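Local coordinates for putative antibiotic biosynthesis monooxygenase (Bordetella bronchiseptica, PDB 3GZ7), which is a putative antibiotic biosynthesis monooxygenase with a dimeric alpha-beta barrel fold, and probably catalyses an oxidation, at residues W75-V78 / D79-M82; D84-S88 / A89-E93. All blocks are in the same frame, centred on the assembly; numbering follows the deposited sequence.

Contact 1 (W75-V78 / D79-M82)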
loop_
_atom_site.group_PDB
_atom_site.type_symbol
_atom_site.label_atom_id
_atom_site.label_comp_id
_atom_site.label_asym_id
_atom_site.label_seq_id
_atom_site.Cartn_x
_atom_site.Cartn_y
_atom_site.Cartn_z
ATOM N N TRP A 75 11.811 5.657 2.213
ATOM C CA TRP A 75 13.190 5.470 2.640
ATOM C C TRP A 75 14.114 5.306 1.447
ATOM O O TRP A 75 13.764 4.707 0.439
ATOM C CB TRP A 75 13.299 4.232 3.554
ATOM C CG TRP A 75 12.461 4.288 4.838
ATOM C CD1 TRP A 75 11.267 3.623 5.091
ATOM C CD2 TRP A 75 12.762 5.031 6.029
ATOM N NE1 TRP A 75 10.849 3.899 6.366
ATOM C CE2 TRP A 75 11.719 4.787 6.950
ATOM C CE3 TRP A 75 13.799 5.906 6.395
ATOM C CZ2 TRP A 75 11.698 5.362 8.216
ATOM C CZ3 TRP A 75 13.766 6.490 7.638
ATOM C CH2 TRP A 75 12.712 6.225 8.539
ATOM N N GLU A 76 15.328 5.820 1.573
ATOM C CA GLU A 76 16.351 5.597 0.541
ATOM C C GLU A 76 16.776 4.144 0.457
ATOM O O GLU A 76 16.951 3.616 -0.636
ATOM C CB GLU A 76 17.580 6.490 0.777
ATOM C CG GLU A 76 17.355 7.964 0.409
ATOM C CD GLU A 76 18.478 8.906 0.956
ATOM O OE1 GLU A 76 19.590 8.419 1.238
ATOM O OE2 GLU A 76 18.236 10.140 1.060
ATOM N N THR A 77 16.966 3.533 1.628
ATOM C CA THR A 77 17.267 2.124 1.788
ATOM C C THR A 77 16.423 1.486 2.925
ATOM O O THR A 77 15.934 2.194 3.811
ATOM C CB THR A 77 18.765 1.895 2.166
ATOM O OG1 THR A 77 18.981 2.256 3.535
ATOM C CG2 THR A 77 19.700 2.686 1.245
ATOM N N VAL A 78 16.283 0.158 2.887
ATOM C CA VAL A 78 15.614 -0.604 3.969
ATOM C C VAL A 78 16.395 -0.427 5.260
ATOM O O VAL A 78 15.772 -0.335 6.336
ATOM C CB VAL A 78 15.389 -2.152 3.645
ATOM C CG1 VAL A 78 14.855 -2.986 4.909
ATOM C CG2 VAL A 78 14.481 -2.337 2.450
ATOM N N ASP A 79 17.735 -0.376 5.190
ATOM C CA ASP A 79 18.508 -0.182 6.458
ATOM C C ASP A 79 18.251 1.182 7.087
ATOM O O ASP A 79 18.324 1.316 8.306
ATOM C CB ASP A 79 20.001 -0.330 6.302
ATOM C CG ASP A 79 20.440 -1.745 6.032
ATOM O OD1 ASP A 79 19.769 -2.742 6.384
ATOM O OD2 ASP A 79 21.518 -1.833 5.452
ATOM N N ASN A 80 17.966 2.205 6.285
ATOM C CA ASN A 80 17.623 3.524 6.866
ATOM C C ASN A 80 16.450 3.373 7.810
ATOM O O ASN A 80 16.394 4.014 8.859
ATOM C CB ASN A 80 17.261 4.543 5.794
ATOM C CG ASN A 80 18.474 5.108 5.068
ATOM O OD1 ASN A 80 18.354 5.574 3.908
ATOM N ND2 ASN A 80 19.633 5.104 5.738
ATOM N N HIS A 81 15.520 2.492 7.448
ATOM C CA HIS A 81 14.432 2.139 8.353
ATOM C C HIS A 81 14.773 1.139 9.462
ATOM O O HIS A 81 14.579 1.408 10.647
ATOM C CB HIS A 81 13.237 1.604 7.547
ATOM C CG HIS A 81 12.104 1.181 8.411
ATOM N ND1 HIS A 81 11.348 0.081 8.130
ATOM C CD2 HIS A 81 11.670 1.649 9.597
ATOM C CE1 HIS A 81 10.457 -0.093 9.089
ATOM N NE2 HIS A 81 10.645 0.833 10.003
HETATM N N MSE A 82 15.244 -0.037 9.073
HETATM C CA MSE A 82 15.273 -1.184 9.981
HETATM C C MSE A 82 16.443 -1.167 10.948
HETATM O O MSE A 82 16.355 -1.730 12.034
HETATM C CB MSE A 82 15.254 -2.476 9.170
HETATM C CG MSE A 82 13.893 -2.670 8.388
HETATM SE SE MSE A 82 12.446 -3.143 9.569
HETATM C CE MSE A 82 13.036 -4.905 9.958
HETATM O O HOH W 1 20.497 6.176 2.253
#
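Thr-77 and Asn-80 form a capping box where strand 68-75 hands over to helix 78-85. The hydroxyl oxygen Thr-77 OG1 takes the N-H of Asn-80 at 2.9 Å with an N-H...O angle of 149°, and in return Asn-80 OD1 accepts a weak, bent bond from the backbone N of Thr-77 at 3.4 Å. Threonine suits the N-cap because its short branch can turn back over the first helical turn: chi1 of 75° sets OG1 between the backbone N and the carbonyl carbon, facing the N-H of Asn-80, which also reaches Thr-77 O weakly.

Both ends of the Asn-80 amide have partners. A water donates to Asn-80 OD1 and, at 2.6 Å, to Glu-76 OE1, while ND2 of Asn-80 bonds to Asp-84 one turn along. OE2 of Glu-76 is hydrogen-bonded to His-55. In the first turn, Val-78 O accepts the nearly straight N-H of Met-82, a selenomethionine, at 2.8 Å and a weak bond from His-81 N; the side chains of Val-78 and Met-82 lie side by side, Val-78 CG1 and Met-82 CG being 3.6 Å apart.

On the buried side the methylene of His-81 sits over one face of the indole, CB lying 3.5 Å from the centroid of the five-membered ring of Trp-75. The two rings are almost parallel, at 15°, but offset, with little of one ring above the other. Both nitrogens of the imidazole are used, ND1 with His-110 and NE2 with a bound citrate, probably from the crystallisation liquor; Trp-75 NE1 is satisfied by Glu-23. The ring nitrogens of this pair are therefore bonded although the residues are buried, which fixes how the rings are turned and is consistent with the imidazole lining a pocket that can take an anionic group.

Contact 2 (D84-S88 / A89-E93); sequences DFRQS and ADFQE
A type I turn from Phe-85 to Ser-88, closed by the bond from Ser-88 N to Phe-85 O at 3.1 Å, links helix 78-85 to helix 89-98. Ser-88 is the N-cap of the second helix, and its hydroxyl works in two directions. It donates to Phe-85 O at 2.8 Å, in the carbonyl plane and on a lone pair, and accepts a weak bond from Phe-91 N at 3.4 Å. Serine fits here because its small side chain, with chi1 at 71°, can hold OG between Phe-85 O and the N-H of Phe-91, which also makes a weak bond to Ser-88 O. Phe-85 O thus receives two donors from the same residue, which ties the N-cap residue back to the end of the preceding helix.

Phe-91 packs back on the turn, against Phe-85 and Arg-86. Its CB lies over one face of the Phe-85 ring, while its own ring meets that ring obliquely, planes at 58°, with Phe-91 CD1 3.6 Å from Phe-85 CE2. Arg-86 bends at chi2 (-80°), which brings its CD over one face of the Phe-91 ring, 4.0 Å from the centroid. Phenylalanine suits the place because its flat apolar ring offers a face to this methylene, and NE beyond it bonds to the bound citrate, as a cationic group near an anion would.

Among its neighbours, the turn lies against helix 34-49: Phe-85 stacks on Phe-48, Asp-90 rests on Leu-47 of that helix, and the carboxylate of Asp-90 forms a salt bridge with Arg-50 just past its end.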
loop_
_atom_site.group_PDB
_atom_site.type_symbol
_atom_site.label_atom_id
_atom_site.label_comp_id
_atom_site.label_asym_id
_atom_site.label_seq_id
_atom_site.Cartn_x
_atom_site.Cartn_y
_atom_site.Cartn_z
ATOM N N ASP A 84 18.716 2.153 11.113
ATOM C CA ASP A 84 18.877 3.553 11.590
ATOM C C ASP A 84 17.658 4.079 12.384
ATOM O O ASP A 84 17.811 4.540 13.528
ATOM C CB ASP A 84 19.296 4.526 10.436
ATOM C CG ASP A 84 20.535 4.046 9.696
ATOM O OD1 ASP A 84 21.396 3.466 10.375
ATOM O OD2 ASP A 84 20.642 4.184 8.445
ATOM N N PHE A 85 16.474 4.032 11.790
ATOM C CA PHE A 85 15.298 4.573 12.463
ATOM C C PHE A 85 14.971 3.735 13.698
ATOM O O PHE A 85 14.725 4.262 14.786
ATOM C CB PHE A 85 14.071 4.687 11.540
ATOM C CG PHE A 85 12.815 5.140 12.258
ATOM C CD1 PHE A 85 12.640 6.464 12.600
ATOM C CD2 PHE A 85 11.847 4.229 12.629
ATOM C CE1 PHE A 85 11.496 6.869 13.283
ATOM C CE2 PHE A 85 10.726 4.617 13.331
ATOM C CZ PHE A 85 10.546 5.927 13.648
ATOM N N ARG A 86 15.024 2.421 13.537
ATOM C CA ARG A 86 14.712 1.513 14.633
ATOM C C ARG A 86 15.637 1.605 15.853
ATOM O O ARG A 86 15.231 1.269 16.956
ATOM C CB ARG A 86 14.661 0.088 14.095
ATOM C CG ARG A 86 13.403 -0.247 13.352
ATOM C CD ARG A 86 12.226 -0.570 14.274
ATOM N NE ARG A 86 11.040 -0.817 13.453
ATOM C CZ ARG A 86 10.708 -1.979 12.911
ATOM N NH1 ARG A 86 11.472 -3.075 13.081
ATOM N NH2 ARG A 86 9.611 -2.043 12.163
ATOM N N GLN A 87 16.882 2.029 15.655
ATOM C CA GLN A 87 17.828 2.205 16.775
ATOM C C GLN A 87 17.810 3.644 17.363
ATOM O O GLN A 87 18.549 3.927 18.280
ATOM C CB GLN A 87 19.255 1.840 16.326
ATOM C CG GLN A 87 19.486 0.341 16.090
ATOM C CD GLN A 87 20.944 0.001 15.991
ATOM O OE1 GLN A 87 21.429 -0.490 14.967
ATOM N NE2 GLN A 87 21.671 0.292 17.059
ATOM N N SER A 88 16.974 4.550 16.842
ATOM C CA SER A 88 17.031 5.951 17.251
ATOM C C SER A 88 16.036 6.182 18.358
ATOM O O SER A 88 15.041 5.457 18.478
ATOM C CB SER A 88 16.685 6.875 16.096
ATOM O OG SER A 88 15.295 6.785 15.783
ATOM N N ALA A 89 16.294 7.218 19.137
ATOM C CA ALA A 89 15.412 7.647 20.204
ATOM C C ALA A 89 14.095 8.132 19.624
ATOM O O ALA A 89 13.098 8.116 20.322
ATOM C CB ALA A 89 16.042 8.732 21.026
ATOM N N ASP A 90 14.062 8.540 18.356
ATOM C CA ASP A 90 12.764 8.956 17.745
ATOM C C ASP A 90 11.806 7.809 17.559
ATOM O O ASP A 90 10.593 8.010 17.638
ATOM C CB ASP A 90 12.937 9.716 16.452
ATOM C CG ASP A 90 13.443 11.154 16.687
ATOM O OD1 ASP A 90 13.297 11.649 17.826
ATOM O OD2 ASP A 90 13.980 11.781 15.738
ATOM N N PHE A 91 12.328 6.607 17.376
ATOM C CA PHE A 91 11.464 5.403 17.386
ATOM C C PHE A 91 10.795 5.195 18.743
ATOM O O PHE A 91 9.620 4.870 18.828
ATOM C CB PHE A 91 12.229 4.133 16.937
ATOM C CG PHE A 91 11.386 2.872 16.995
ATOM C CD1 PHE A 91 10.116 2.844 16.434
ATOM C CD2 PHE A 91 11.854 1.735 17.616
ATOM C CE1 PHE A 91 9.324 1.714 16.521
ATOM C CE2 PHE A 91 11.071 0.584 17.665
ATOM C CZ PHE A 91 9.810 0.583 17.111
ATOM N N GLN A 92 11.557 5.418 19.801
ATOM C CA GLN A 92 11.051 5.331 21.158
ATOM C C GLN A 92 9.968 6.395 21.410
ATOM O O GLN A 92 8.999 6.149 22.133
ATOM C CB GLN A 92 12.210 5.450 22.203
ATOM C CG GLN A 92 13.495 4.595 21.873
ATOM C CD GLN A 92 13.194 3.117 21.743
ATOM O OE1 GLN A 92 12.427 2.582 22.530
ATOM N NE2 GLN A 92 13.824 2.439 20.787
ATOM N N GLU A 93 10.119 7.563 20.792
ATOM C CA GLU A 93 9.132 8.649 20.892
ATOM C C GLU A 93 7.854 8.388 20.026
ATOM O O GLU A 93 6.727 8.671 20.442
ATOM C CB GLU A 93 9.804 9.954 20.491
ATOM C CG GLU A 93 8.948 11.173 20.555
ATOM C CD GLU A 93 8.517 11.507 21.960
ATOM O OE1 GLU A 93 9.008 10.878 22.922
ATOM O OE2 GLU A 93 7.669 12.410 22.091
#

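How the contacts relate
Both contacts are local and lie in series along the chain, neither nested nor crossing. Contact 1 comes first, where strand 68-75 leaves the sheet and helix 78-85 begins; contact 2 follows where that helix gives way to helix 89-98. Helix 78-85 is thus bounded by the two, and they meet along it: Asp-79 O with Asp-84 N and Asn-80 O with Phe-85 N are probable backbone hydrogen bonds, and Trp-75 CH2 packs on Phe-85 CB. Contact 1 ties the helix to strands 21-28 and 107-113, contact 2 to helix 34-49, and His-81 and Arg-86, one from each, both reach a bound citrate.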